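Local coordinates for stage II sporulation protein E (SpoIIE) (Moorella thermoacetica, PDB 3ZT9) that probably removes phosphate from partner proteins as a manganese-dependent phosphatase of the PP2C type in a stressosome-like signalling system, at residues 156-161 and 178-183; 2-7 and 30-35; 60-65 and 86-91; 118-123 and 127-132. One frame throughout, in Å; residues are numbered along the deposited sequence. Where two conformers were deposited one is given.

Contact 1. Residues 156-161 and 178-183; sequences AVPLAL and EKYGRR
A156 and Y180 bring the two backbones nearest, with their CA atoms 6.8 Å apart, where the loop 156-161 passes the last turn of a helix that ends just before G181. One aromatic ring then carries nearly all of the contact. The carbonyl of A156 lies over one face of Y180, its O 3.6 Å from Y180 CE1 and shifted toward the rim, while CB of the neighbouring K179 sits over the opposite face. CG of Y180 stands anti to its own carbonyl carbon (chi1 -60°), which sends the ring across to the loop. At the far end of the ring, P158 approaches from the opposite direction: P158 CD, lying oblique to the ring, is 3.1 Å from Y180 OH. Helix 169-180 belongs to the PP2C-type sandwich, in which helices pack outside two antiparallel sheets, and the loop runs beside it, V157 and L161 both resting on I176. V157 CG2 approaches Y180 CD2 obliquely at 4.5 Å, a looser touch than that of the proline. L161 comes to the ring edge instead, near its plane, with CD2 4.5 Å from Y180 CE2. Within the loop, L161 N bonds back to P158 O at 3.1 Å, so that both residues of this turn border the tyrosine.

Contact 2. Residues 2-7 and 30-35; sequences EKLEVG and GVIFLA
I32 meets L4 and L34 meets V6, two pairs in step along segments that never come close enough for backbone bonding. At the start of strand 31-39, V31 turns its side chain to the other side, onto R88. I32 comes next and faces segment 2-7; its CG1 lies beside the backbone N (chi1 -58°) and the extended chain carries CD1 across to L4. There CD1 sits 3.5 Å from L4 CB and 3.3 Å from L4 CD2. Both distances hold for one of the two conformers deposited for I32, so the tightness they suggest is doubtful. The CA atoms of L4 and I32 are 8.6 Å apart, and those of V6 and L34 9.2 Å, a spacing at which one sheet packs face to face on another: this is the interior of the beta sandwich of the PP2C fold, with strand 6-11 at the edge of one sheet and 31-39 inside the other. F33 then points back to the V31 side, against M61 and L86. L34 returns to the interior, where its CD2 touches V6 CG1 at 4.3 Å, an ordinary methyl contact, and A192 of strand 187-192 lies against both L34 and V6.

Contact 3. Residues 60-65 and 86-91; sequences SMNTGL and LCRVDR
L65 and L86 make the buried half of this contact, while N62 and R88 make the half nearer solvent. On the inner side the leucines cross at a slant, L65 CG 4.2 Å from L86 CD2, and the neighbouring CD1 of L65 lies 4.3 Å from R88 CD, against the aliphatic part of the arginine. A99 and Q97 of strand 95-101 also touch L65, and I68 and F69 of helix 65-76 touch L86. The outer side is polar and includes a water. R88 runs out extended, with CG anti to the backbone N (chi1 174°), and lifts its guanidinium edge to the amide of N62. R88 NH2 donates to N62 OD1 at 2.8 Å in a nearly straight bond (167°) that lies in both the guanidinium plane and the carbonyl plane, although the two flat groups are turned 66° apart. R88 NE adds a weak bond to the same oxygen at 3.4 Å. The other end of the amide, ND2, is held by E29. Water 1 accepts from G64 N at 3.2 Å and weakly from R88 NE, linking the turn to the strand. S60 O takes both T63 N and T63 OG1, which fixes the type II beta turn S60-T63; with G64 at the N-cap of the next helix, this is the tight joint between the two helices that cover one face of the PP2C-type sandwich.

Contact 4. Residues 118-123 and 127-132; sequences LATPGI and NYPHQL
I123 and N127 hold the open ends of a short three-residue turn together by hydrogen bonds. N127 N donates to I123 O at 3.0 Å with a good angle (163°), and I123 N returns a weak bond to N127 O at 3.3 Å, making a single antiparallel bridge of the hydrogen-bonded kind. The N127 side chain folds back over the same place: its CG sits between the backbone N and the carbonyl carbon (chi1 60°), which turns OD1 toward I123 N. The modelled separation there is too short to trust in detail. G122, with no side chain, leaves room for the carbonyl O of N127 and CD of P129 on that side.

The rest is van der Waals packing. T120 and P129 cross at about a right angle, the hydroxyl side of the threonine meeting the ring, with T120 OG1 3.3 Å from P129 CG. The carbonyl of P121 lies beside the same ring, its O 3.5 Å from P129 CB. On its other branch, T120 CG2 reaches the backbone of L132, 4.2 Å from L132 CA.

Both segments belong to the long connection between strands 113-115 and 135-138. T120 is tied by its backbone to I100 of strand 95-101 and to G102 just after it, L132 rests on A99 and V101, and Y128 turns to helix 65-76, where its ring meets H73.

How the contacts relate
Contacts 2 and 3 are neighbours, their centres 11 Å apart, because strands 31-39 and 82-90 lie side by side in one sheet: contact 2 uses its inner face and contact 3 the face under the helices. I32 O sits 2.8 Å from V89 N. Contact 4 adjoins contact 3 where L65 O meets L132 CD2 at 3.5 Å. Contact 1 stands apart, about 9 Å from contact 2 at the nearest atoms. Its segments come after D150 and before D185, which with D38 bind manganese in what is probably the phosphatase site; the Y180 side chain is about 14 Å from a manganese ion. In contact 2 the side chain of L4 is about 5 Å from a bound manganese ion, probably the separate one at E141 and R193.

Contact 1. Residues 156-161 and 178-183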
loop_
_atom_site.group_PDB
_atom_site.type_symbol
_atom_site.label_atom_id
_atom_site.label_comp_id
_atom_site.label_asym_id
_atom_site.label_seq_id
_atom_site.Cartn_x
_atom_site.Cartn_y
_atom_site.Cartn_z
ATOM N N ALA A 156 4.269 5.742 -13.393
ATOM C CA ALA A 156 3.267 6.471 -14.182
ATOM C C ALA A 156 2.852 7.832 -13.620
ATOM O O ALA A 156 2.443 8.702 -14.382
ATOM C CB ALA A 156 2.009 5.596 -14.376
ATOM N N VAL A 157 2.926 8.026 -12.307
ATOM C CA VAL A 157 2.343 9.223 -11.701
ATOM C C VAL A 157 3.347 10.353 -11.708
ATOM O O VAL A 157 4.449 10.190 -11.191
ATOM C CB VAL A 157 1.904 8.945 -10.227
ATOM C CG1 VAL A 157 1.213 10.154 -9.638
ATOM C CG2 VAL A 157 0.985 7.770 -10.167
ATOM N N PRO A 158 3.006 11.501 -12.339
ATOM C CA PRO A 158 3.954 12.611 -12.243
ATOM C C PRO A 158 4.076 13.066 -10.780
ATOM O O PRO A 158 3.081 13.338 -10.114
ATOM C CB PRO A 158 3.358 13.696 -13.156
ATOM C CG PRO A 158 1.977 13.265 -13.443
ATOM C CD PRO A 158 1.810 11.838 -13.123
ATOM N N LEU A 159 5.307 13.078 -10.289
ATOM C CA LEU A 159 5.599 13.321 -8.881
ATOM C C LEU A 159 4.988 14.617 -8.377
ATOM O O LEU A 159 4.394 14.651 -7.308
ATOM C CB LEU A 159 7.111 13.378 -8.661
ATOM C CG LEU A 159 7.894 12.098 -8.928
ATOM C CD1 LEU A 159 9.353 12.311 -8.579
ATOM C CD2 LEU A 159 7.310 10.926 -8.147
ATOM N N ALA A 160 5.151 15.673 -9.158
ATOM C CA ALA A 160 4.710 17.017 -8.784
ATOM C C ALA A 160 3.209 17.072 -8.526
ATOM O O ALA A 160 2.742 17.925 -7.801
ATOM C CB ALA A 160 5.086 17.984 -9.854
ATOM N N LEU A 161 2.445 16.149 -9.097
ATOM C CA LEU A 161 1.009 16.169 -8.886
ATOM C C LEU A 161 0.710 15.905 -7.392
ATOM O O LEU A 161 -0.278 16.407 -6.803
ATOM C CB LEU A 161 0.386 15.112 -9.802
ATOM C CG LEU A 161 -1.119 15.051 -9.893
ATOM C CD1 LEU A 161 -1.739 16.382 -10.382
ATOM C CD2 LEU A 161 -1.475 13.879 -10.821
ATOM N N GLU A 178 -8.170 7.381 -11.898
ATOM C CA GLU A 178 -8.912 7.547 -13.140
ATOM C C GLU A 178 -8.003 7.825 -14.351
ATOM O O GLU A 178 -8.222 7.255 -15.433
ATOM C CB GLU A 178 -9.978 8.663 -12.982
ATOM C CG GLU A 178 -11.107 8.187 -12.133
ATOM C CD GLU A 178 -12.089 9.259 -11.748
ATOM O OE1 GLU A 178 -11.699 10.426 -11.696
ATOM O OE2 GLU A 178 -13.234 8.896 -11.455
ATOM N N LYS A 179 -6.964 8.626 -14.164
ATOM C CA LYS A 179 -6.059 8.970 -15.279
ATOM C C LYS A 179 -5.131 7.824 -15.596
ATOM O O LYS A 179 -4.851 7.568 -16.753
ATOM C CB LYS A 179 -5.157 10.172 -14.948
ATOM C CG LYS A 179 -5.785 11.528 -15.107
ATOM C CD LYS A 179 -6.149 11.819 -16.555
ATOM C CE LYS A 179 -6.695 13.248 -16.687
ATOM N NZ LYS A 179 -7.434 13.388 -17.970
ATOM N N TYR A 180 -4.626 7.167 -14.555
ATOM C CA TYR A 180 -3.516 6.215 -14.722
ATOM C C TYR A 180 -3.899 4.756 -14.519
ATOM O O TYR A 180 -3.129 3.861 -14.857
ATOM C CB TYR A 180 -2.372 6.606 -13.782
ATOM C CG TYR A 180 -1.886 7.990 -14.087
ATOM C CD1 TYR A 180 -1.269 8.274 -15.314
ATOM C CD2 TYR A 180 -2.085 9.032 -13.185
ATOM C CE1 TYR A 180 -0.848 9.551 -15.608
ATOM C CE2 TYR A 180 -1.652 10.311 -13.480
ATOM C CZ TYR A 180 -1.051 10.551 -14.694
ATOM O OH TYR A 180 -0.628 11.818 -14.976
ATOM N N GLY A 181 -5.081 4.510 -13.966
ATOM C CA GLY A 181 -5.519 3.153 -13.627
ATOM C C GLY A 181 -5.857 2.342 -14.867
ATOM O O GLY A 181 -6.553 2.826 -15.749
ATOM N N ARG A 182 -5.370 1.107 -14.966
ATOM C CA ARG A 182 -5.789 0.251 -16.083
ATOM C C ARG A 182 -7.221 -0.191 -15.885
ATOM O O ARG A 182 -7.632 -0.443 -14.764
ATOM C CB ARG A 182 -4.919 -1.012 -16.150
ATOM C CG ARG A 182 -3.453 -0.730 -16.310
ATOM C CD ARG A 182 -2.692 -2.029 -16.269
ATOM N NE ARG A 182 -3.084 -2.876 -17.388
ATOM C CZ ARG A 182 -2.272 -3.722 -18.005
ATOM N NH1 ARG A 182 -1.012 -3.855 -17.604
ATOM N NH2 ARG A 182 -2.718 -4.442 -19.023
ATOM N N ARG A 183 -7.991 -0.345 -16.949
ATOM C CA ARG A 183 -9.352 -0.800 -16.718
ATOM C C ARG A 183 -9.412 -2.344 -16.731
ATOM O O ARG A 183 -10.369 -2.947 -16.218
ATOM C CB ARG A 183 -10.326 -0.087 -17.677
ATOM C CG ARG A 183 -11.804 -0.345 -17.408
ATOM C CD ARG A 183 -12.430 0.529 -16.307
ATOM N NE ARG A 183 -12.331 1.963 -16.570
ATOM C CZ ARG A 183 -12.799 2.569 -17.660
ATOM N NH1 ARG A 183 -13.414 1.882 -18.615
ATOM N NH2 ARG A 183 -12.655 3.880 -17.795
#

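Contact 2. Residues 2-7 and 30-35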
loop_
_atom_site.group_PDB
_atom_site.type_symbol
_atom_site.label_atom_id
_atom_site.label_comp_id
_atom_site.label_asym_id
_atom_site.label_seq_id
_atom_site.Cartn_x
_atom_site.Cartn_y
_atom_site.Cartn_z
ATOM N N GLU A 2 0.567 18.898 12.803
ATOM C CA GLU A 2 -0.680 18.974 12.037
ATOM C C GLU A 2 -1.049 17.611 11.458
ATOM O O GLU A 2 -0.193 16.761 11.267
ATOM C CB GLU A 2 -0.590 20.036 10.931
ATOM C CG GLU A 2 0.299 19.658 9.740
ATOM C CD GLU A 2 1.498 20.605 9.529
ATOM O OE1 GLU A 2 2.054 21.125 10.533
ATOM O OE2 GLU A 2 1.874 20.829 8.343
ATOM N N LYS A 3 -2.330 17.395 11.192
ATOM C CA LYS A 3 -2.829 16.074 10.814
ATOM C C LYS A 3 -2.204 15.562 9.501
ATOM O O LYS A 3 -1.909 16.357 8.598
ATOM C CB LYS A 3 -4.351 16.137 10.662
ATOM C CG LYS A 3 -4.995 14.830 10.222
ATOM C CD LYS A 3 -6.347 15.073 9.553
ATOM C CE LYS A 3 -6.201 15.241 8.038
ATOM N NZ LYS A 3 -7.502 15.148 7.314
ATOM N N LEU A 4 -2.001 14.250 9.390
ATOM C CA LEU A 4 -1.604 13.663 8.096
ATOM C C LEU A 4 -2.868 13.469 7.256
ATOM O O LEU A 4 -3.796 12.796 7.680
ATOM C CB LEU A 4 -0.848 12.338 8.298
ATOM C CG LEU A 4 -0.144 11.756 7.074
ATOM C CD1 LEU A 4 1.099 12.584 6.671
ATOM C CD2 LEU A 4 0.262 10.294 7.290
ATOM N N GLU A 5 -2.916 14.088 6.077
ATOM C CA GLU A 5 -4.042 13.959 5.177
ATOM C C GLU A 5 -3.876 12.656 4.405
ATOM O O GLU A 5 -2.785 12.386 3.889
ATOM C CB GLU A 5 -4.046 15.122 4.186
ATOM C CG GLU A 5 -5.255 15.136 3.279
ATOM C CD GLU A 5 -5.276 16.272 2.238
ATOM O OE1 GLU A 5 -4.217 16.841 1.817
ATOM O OE2 GLU A 5 -6.403 16.574 1.823
ATOM N N VAL A 6 -4.929 11.857 4.297
ATOM C CA VAL A 6 -4.782 10.591 3.553
ATOM C C VAL A 6 -5.957 10.385 2.624
ATOM O O VAL A 6 -7.111 10.548 3.029
ATOM C CB VAL A 6 -4.729 9.349 4.479
ATOM C CG1 VAL A 6 -4.452 8.086 3.658
ATOM C CG2 VAL A 6 -3.683 9.526 5.574
ATOM N N GLY A 7 -5.664 10.037 1.377
ATOM C CA GLY A 7 -6.685 9.728 0.394
ATOM C C GLY A 7 -6.560 8.271 -0.041
ATOM O O GLY A 7 -5.451 7.749 -0.230
ATOM N N GLY A 30 -0.017 8.532 17.126
ATOM C CA GLY A 30 1.044 9.184 16.376
ATOM C C GLY A 30 1.816 8.275 15.420
ATOM O O GLY A 30 2.769 8.730 14.776
ATOM N N VAL A 31 1.414 7.009 15.324
ATOM C CA VAL A 31 1.927 6.111 14.274
ATOM C C VAL A 31 0.822 5.767 13.305
ATOM O O VAL A 31 -0.223 5.247 13.699
ATOM C CB VAL A 31 2.423 4.766 14.803
ATOM C CG1 VAL A 31 3.058 3.931 13.677
ATOM C CG2 VAL A 31 3.426 4.963 15.975
ATOM N N ILE A 32 1.079 5.976 12.025
ATOM C CA ILE A 32 0.089 5.713 10.993
ATOM C C ILE A 32 0.558 4.533 10.142
ATOM O O ILE A 32 1.731 4.481 9.746
ATOM C CB ILE A 32 -0.112 6.962 10.103
ATOM C CG1 ILE A 32 -0.550 8.148 10.963
ATOM C CG2 ILE A 32 -1.146 6.678 9.034
ATOM C CD1 ILE A 32 -1.003 9.344 10.187
ATOM N N PHE A 33 -0.331 3.580 9.897
ATOM C CA PHE A 33 -0.021 2.476 9.011
ATOM C C PHE A 33 -0.800 2.639 7.710
ATOM O O PHE A 33 -1.980 2.981 7.708
ATOM C CB PHE A 33 -0.400 1.156 9.655
ATOM C CG PHE A 33 0.394 0.848 10.911
ATOM C CD1 PHE A 33 0.083 1.481 12.111
ATOM C CD2 PHE A 33 1.428 -0.072 10.888
ATOM C CE1 PHE A 33 0.806 1.195 13.285
ATOM C CE2 PHE A 33 2.129 -0.374 12.052
ATOM C CZ PHE A 33 1.804 0.258 13.251
ATOM N N LEU A 34 -0.111 2.391 6.606
ATOM C CA LEU A 34 -0.710 2.537 5.283
ATOM C C LEU A 34 -0.425 1.264 4.529
ATOM O O LEU A 34 0.733 0.911 4.392
ATOM C CB LEU A 34 -0.031 3.697 4.499
ATOM C CG LEU A 34 0.074 5.054 5.221
ATOM C CD1 LEU A 34 0.995 5.956 4.416
ATOM C CD2 LEU A 34 -1.278 5.705 5.342
ATOM N N ALA A 35 -1.448 0.605 3.997
ATOM C CA ALA A 35 -1.208 -0.673 3.358
ATOM C C ALA A 35 -2.055 -0.835 2.119
ATOM O O ALA A 35 -3.222 -0.400 2.083
ATOM C CB ALA A 35 -1.509 -1.855 4.349
#

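Contact 3. Residues 60-65 and 86-91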
loop_
_atom_site.group_PDB
_atom_site.type_symbol
_atom_site.label_atom_id
_atom_site.label_comp_id
_atom_site.label_asym_id
_atom_site.label_seq_id
_atom_site.Cartn_x
_atom_site.Cartn_y
_atom_site.Cartn_z
ATOM N N SER A 60 -2.237 -7.174 13.623
ATOM C CA SER A 60 -0.831 -7.390 13.987
ATOM C C SER A 60 -0.054 -6.085 14.144
ATOM O O SER A 60 1.156 -6.095 14.317
ATOM C CB SER A 60 -0.135 -8.188 12.888
ATOM O OG SER A 60 -0.767 -9.427 12.707
ATOM N N MET A 61 -0.730 -4.959 14.079
ATOM C CA MET A 61 -0.021 -3.701 14.238
ATOM C C MET A 61 0.802 -3.580 15.488
ATOM O O MET A 61 0.427 -4.019 16.559
ATOM C CB MET A 61 -0.995 -2.563 14.200
ATOM C CG MET A 61 -1.313 -2.370 12.812
ATOM S SD MET A 61 -2.479 -1.163 12.358
ATOM C CE MET A 61 -2.436 -1.533 10.646
ATOM N N ASN A 62 1.931 -2.922 15.322
ATOM C CA ASN A 62 2.855 -2.684 16.420
ATOM C C ASN A 62 3.438 -3.943 17.024
ATOM O O ASN A 62 3.922 -3.935 18.155
ATOM C CB ASN A 62 2.216 -1.801 17.474
ATOM C CG ASN A 62 2.478 -0.344 17.204
ATOM O OD1 ASN A 62 3.515 0.013 16.631
ATOM N ND2 ASN A 62 1.536 0.502 17.573
ATOM N N THR A 63 3.448 -5.005 16.228
ATOM C CA THR A 63 4.321 -6.146 16.493
ATOM C C THR A 63 5.559 -6.211 15.594
ATOM O O THR A 63 6.368 -7.130 15.730
ATOM C CB THR A 63 3.590 -7.494 16.328
ATOM O OG1 THR A 63 3.118 -7.641 14.993
ATOM C CG2 THR A 63 2.423 -7.621 17.296
ATOM N N GLY A 64 5.703 -5.264 14.675
ATOM C CA GLY A 64 6.872 -5.241 13.799
ATOM C C GLY A 64 6.590 -5.876 12.452
ATOM O O GLY A 64 5.826 -6.824 12.356
ATOM N N LEU A 65 7.164 -5.312 11.387
ATOM C CA LEU A 65 6.815 -5.728 10.034
ATOM C C LEU A 65 7.128 -7.219 9.771
ATOM O O LEU A 65 6.425 -7.876 9.004
ATOM C CB LEU A 65 7.533 -4.820 9.009
ATOM C CG LEU A 65 6.785 -3.528 8.687
ATOM C CD1 LEU A 65 6.669 -2.691 9.976
ATOM C CD2 LEU A 65 7.517 -2.738 7.559
ATOM N N LEU A 86 3.301 -2.420 3.184
ATOM C CA LEU A 86 2.912 -1.688 4.364
ATOM C C LEU A 86 3.996 -0.655 4.654
ATOM O O LEU A 86 5.208 -0.954 4.579
ATOM C CB LEU A 86 2.816 -2.661 5.534
ATOM C CG LEU A 86 2.613 -2.029 6.908
ATOM C CD1 LEU A 86 1.296 -1.350 6.931
ATOM C CD2 LEU A 86 2.664 -3.147 7.973
ATOM N N CYS A 87 3.549 0.548 4.961
ATOM C CA CYS A 87 4.429 1.633 5.423
ATOM C C CYS A 87 4.005 1.973 6.826
ATOM O O CYS A 87 2.818 2.145 7.098
ATOM C CB CYS A 87 4.248 2.918 4.603
ATOM S SG CYS A 87 4.855 2.888 2.925
ATOM N N ARG A 88 4.966 2.112 7.718
ATOM C CA ARG A 88 4.649 2.462 9.100
ATOM C C ARG A 88 5.323 3.805 9.317
ATOM O O ARG A 88 6.532 3.899 9.211
ATOM C CB ARG A 88 5.205 1.419 10.081
ATOM C CG ARG A 88 5.032 1.782 11.586
ATOM C CD ARG A 88 5.671 0.650 12.473
ATOM N NE ARG A 88 5.375 0.773 13.905
ATOM C CZ ARG A 88 5.995 1.609 14.724
ATOM N NH1 ARG A 88 6.940 2.423 14.262
ATOM N NH2 ARG A 88 5.669 1.644 16.007
ATOM N N VAL A 89 4.534 4.838 9.549
ATOM C CA VAL A 89 5.076 6.201 9.671
ATOM C C VAL A 89 4.934 6.703 11.086
ATOM O O VAL A 89 3.827 6.972 11.557
ATOM C CB VAL A 89 4.314 7.150 8.742
ATOM C CG1 VAL A 89 5.012 8.501 8.682
ATOM C CG2 VAL A 89 4.198 6.489 7.351
ATOM N N ASP A 90 6.051 6.797 11.785
ATOM C CA ASP A 90 6.051 7.251 13.141
ATOM C C ASP A 90 6.302 8.736 13.142
ATOM O O ASP A 90 7.428 9.157 13.203
ATOM C CB ASP A 90 7.183 6.512 13.843
ATOM C CG ASP A 90 7.193 6.703 15.305
ATOM O OD1 ASP A 90 6.636 7.686 15.847
ATOM O OD2 ASP A 90 7.843 5.832 15.924
ATOM N N ARG A 91 5.247 9.538 13.075
ATOM C CA ARG A 91 5.452 10.968 12.886
ATOM C C ARG A 91 6.052 11.639 14.116
ATOM O O ARG A 91 6.819 12.577 14.006
ATOM C CB ARG A 91 4.126 11.599 12.470
ATOM C CG ARG A 91 3.544 10.915 11.252
ATOM C CD ARG A 91 2.221 11.546 10.861
ATOM N NE ARG A 91 2.408 12.925 10.424
ATOM C CZ ARG A 91 1.750 13.981 10.891
ATOM N NH1 ARG A 91 0.834 13.872 11.863
ATOM N NH2 ARG A 91 2.026 15.166 10.371
HETATM O O HOH W 1 4.622 -2.427 13.779
#

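Contact 4. Residues 118-123 and 127-132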
loop_
_atom_site.group_PDB
_atom_site.type_symbol
_atom_site.label_atom_id
_atom_site.label_comp_id
_atom_site.label_asym_id
_atom_site.label_seq_id
_atom_site.Cartn_x
_atom_site.Cartn_y
_atom_site.Cartn_z
ATOM N N LEU A 118 12.523 -1.113 -1.958
ATOM C CA LEU A 118 12.716 -2.333 -2.711
ATOM C C LEU A 118 11.760 -3.418 -2.241
ATOM O O LEU A 118 11.668 -3.680 -1.037
ATOM C CB LEU A 118 14.139 -2.809 -2.498
ATOM C CG LEU A 118 14.421 -4.186 -3.091
ATOM C CD1 LEU A 118 14.126 -4.159 -4.591
ATOM C CD2 LEU A 118 15.874 -4.548 -2.809
ATOM N N ALA A 119 11.063 -4.024 -3.193
ATOM C CA ALA A 119 10.143 -5.115 -2.937
ATOM C C ALA A 119 10.918 -6.403 -2.803
ATOM O O ALA A 119 11.952 -6.584 -3.436
ATOM C CB ALA A 119 9.127 -5.283 -4.100
ATOM N N THR A 120 10.392 -7.292 -1.978
ATOM C CA THR A 120 10.893 -8.670 -1.948
ATOM C C THR A 120 9.938 -9.536 -2.746
ATOM O O THR A 120 8.768 -9.494 -2.498
ATOM C CB THR A 120 10.977 -9.186 -0.495
ATOM O OG1 THR A 120 9.717 -9.706 -0.086
ATOM C CG2 THR A 120 11.359 -8.058 0.436
ATOM N N PRO A 121 10.443 -10.338 -3.702
ATOM C CA PRO A 121 9.544 -11.178 -4.489
ATOM C C PRO A 121 8.807 -12.203 -3.627
ATOM O O PRO A 121 9.288 -12.643 -2.592
ATOM C CB PRO A 121 10.481 -11.887 -5.481
ATOM C CG PRO A 121 11.809 -11.870 -4.840
ATOM C CD PRO A 121 11.860 -10.604 -4.021
ATOM N N GLY A 122 7.623 -12.582 -4.066
ATOM C CA GLY A 122 6.898 -13.627 -3.382
ATOM C C GLY A 122 5.408 -13.406 -3.480
ATOM O O GLY A 122 4.960 -12.413 -4.021
ATOM N N ILE A 123 4.649 -14.337 -2.911
ATOM C CA ILE A 123 3.191 -14.249 -2.859
ATOM C C ILE A 123 2.773 -14.710 -1.474
ATOM O O ILE A 123 3.015 -15.853 -1.112
ATOM C CB ILE A 123 2.488 -15.165 -3.898
ATOM C CG1 ILE A 123 2.854 -14.716 -5.311
ATOM C CG2 ILE A 123 0.920 -15.134 -3.665
ATOM C CD1 ILE A 123 2.355 -15.647 -6.415
ATOM N N ASN A 127 4.521 -18.461 -1.247
ATOM C CA ASN A 127 5.989 -18.492 -1.279
ATOM C C ASN A 127 6.585 -17.277 -0.571
ATOM O O ASN A 127 6.733 -16.207 -1.158
ATOM C CB ASN A 127 6.523 -18.618 -2.721
ATOM C CG ASN A 127 6.099 -17.467 -3.603
ATOM O OD1 ASN A 127 5.449 -16.557 -3.133
ATOM N ND2 ASN A 127 6.459 -17.496 -4.884
ATOM N N TYR A 128 6.900 -17.459 0.710
ATOM C CA TYR A 128 7.445 -16.392 1.546
ATOM C C TYR A 128 8.934 -16.176 1.203
ATOM O O TYR A 128 9.691 -17.137 1.132
ATOM C CB TYR A 128 7.254 -16.734 3.040
ATOM C CG TYR A 128 7.376 -15.530 3.935
ATOM C CD1 TYR A 128 6.327 -14.630 4.056
ATOM C CD2 TYR A 128 8.552 -15.274 4.632
ATOM C CE1 TYR A 128 6.440 -13.499 4.860
ATOM C CE2 TYR A 128 8.679 -14.153 5.437
ATOM C CZ TYR A 128 7.620 -13.267 5.543
ATOM O OH TYR A 128 7.749 -12.155 6.349
ATOM N N PRO A 129 9.359 -14.911 0.980
ATOM C CA PRO A 129 10.773 -14.671 0.646
ATOM C C PRO A 129 11.742 -15.118 1.742
ATOM O O PRO A 129 11.411 -15.112 2.934
ATOM C CB PRO A 129 10.850 -13.152 0.492
ATOM C CG PRO A 129 9.722 -12.637 1.375
ATOM C CD PRO A 129 8.615 -13.650 1.163
ATOM N N HIS A 130 12.941 -15.511 1.323
ATOM C CA HIS A 130 13.993 -15.900 2.252
ATOM C C HIS A 130 13.937 -14.999 3.480
ATOM O O HIS A 130 14.032 -15.466 4.614
ATOM C CB HIS A 130 15.359 -15.803 1.567
ATOM C CG HIS A 130 16.492 -16.321 2.398
ATOM N ND1 HIS A 130 16.593 -17.644 2.770
ATOM C CD2 HIS A 130 17.575 -15.699 2.921
ATOM C CE1 HIS A 130 17.686 -17.814 3.490
ATOM N NE2 HIS A 130 18.301 -16.649 3.598
ATOM N N GLN A 131 13.769 -13.703 3.246
ATOM C CA GLN A 131 13.593 -12.755 4.333
ATOM C C GLN A 131 13.153 -11.373 3.834
ATOM O O GLN A 131 13.529 -10.914 2.741
ATOM C CB GLN A 131 14.869 -12.639 5.166
ATOM C CG GLN A 131 16.037 -11.962 4.470
ATOM C CD GLN A 131 17.064 -11.434 5.460
ATOM O OE1 GLN A 131 17.368 -12.085 6.468
ATOM N NE2 GLN A 131 17.587 -10.233 5.188
ATOM N N LEU A 132 12.350 -10.726 4.665
ATOM C CA LEU A 132 11.732 -9.460 4.334
ATOM C C LEU A 132 12.772 -8.355 4.347
ATOM O O LEU A 132 13.541 -8.249 5.296
ATOM C CB LEU A 132 10.662 -9.171 5.395
ATOM C CG LEU A 132 9.631 -8.087 5.138
ATOM C CD1 LEU A 132 8.740 -8.364 3.916
ATOM C CD2 LEU A 132 8.795 -7.936 6.402
#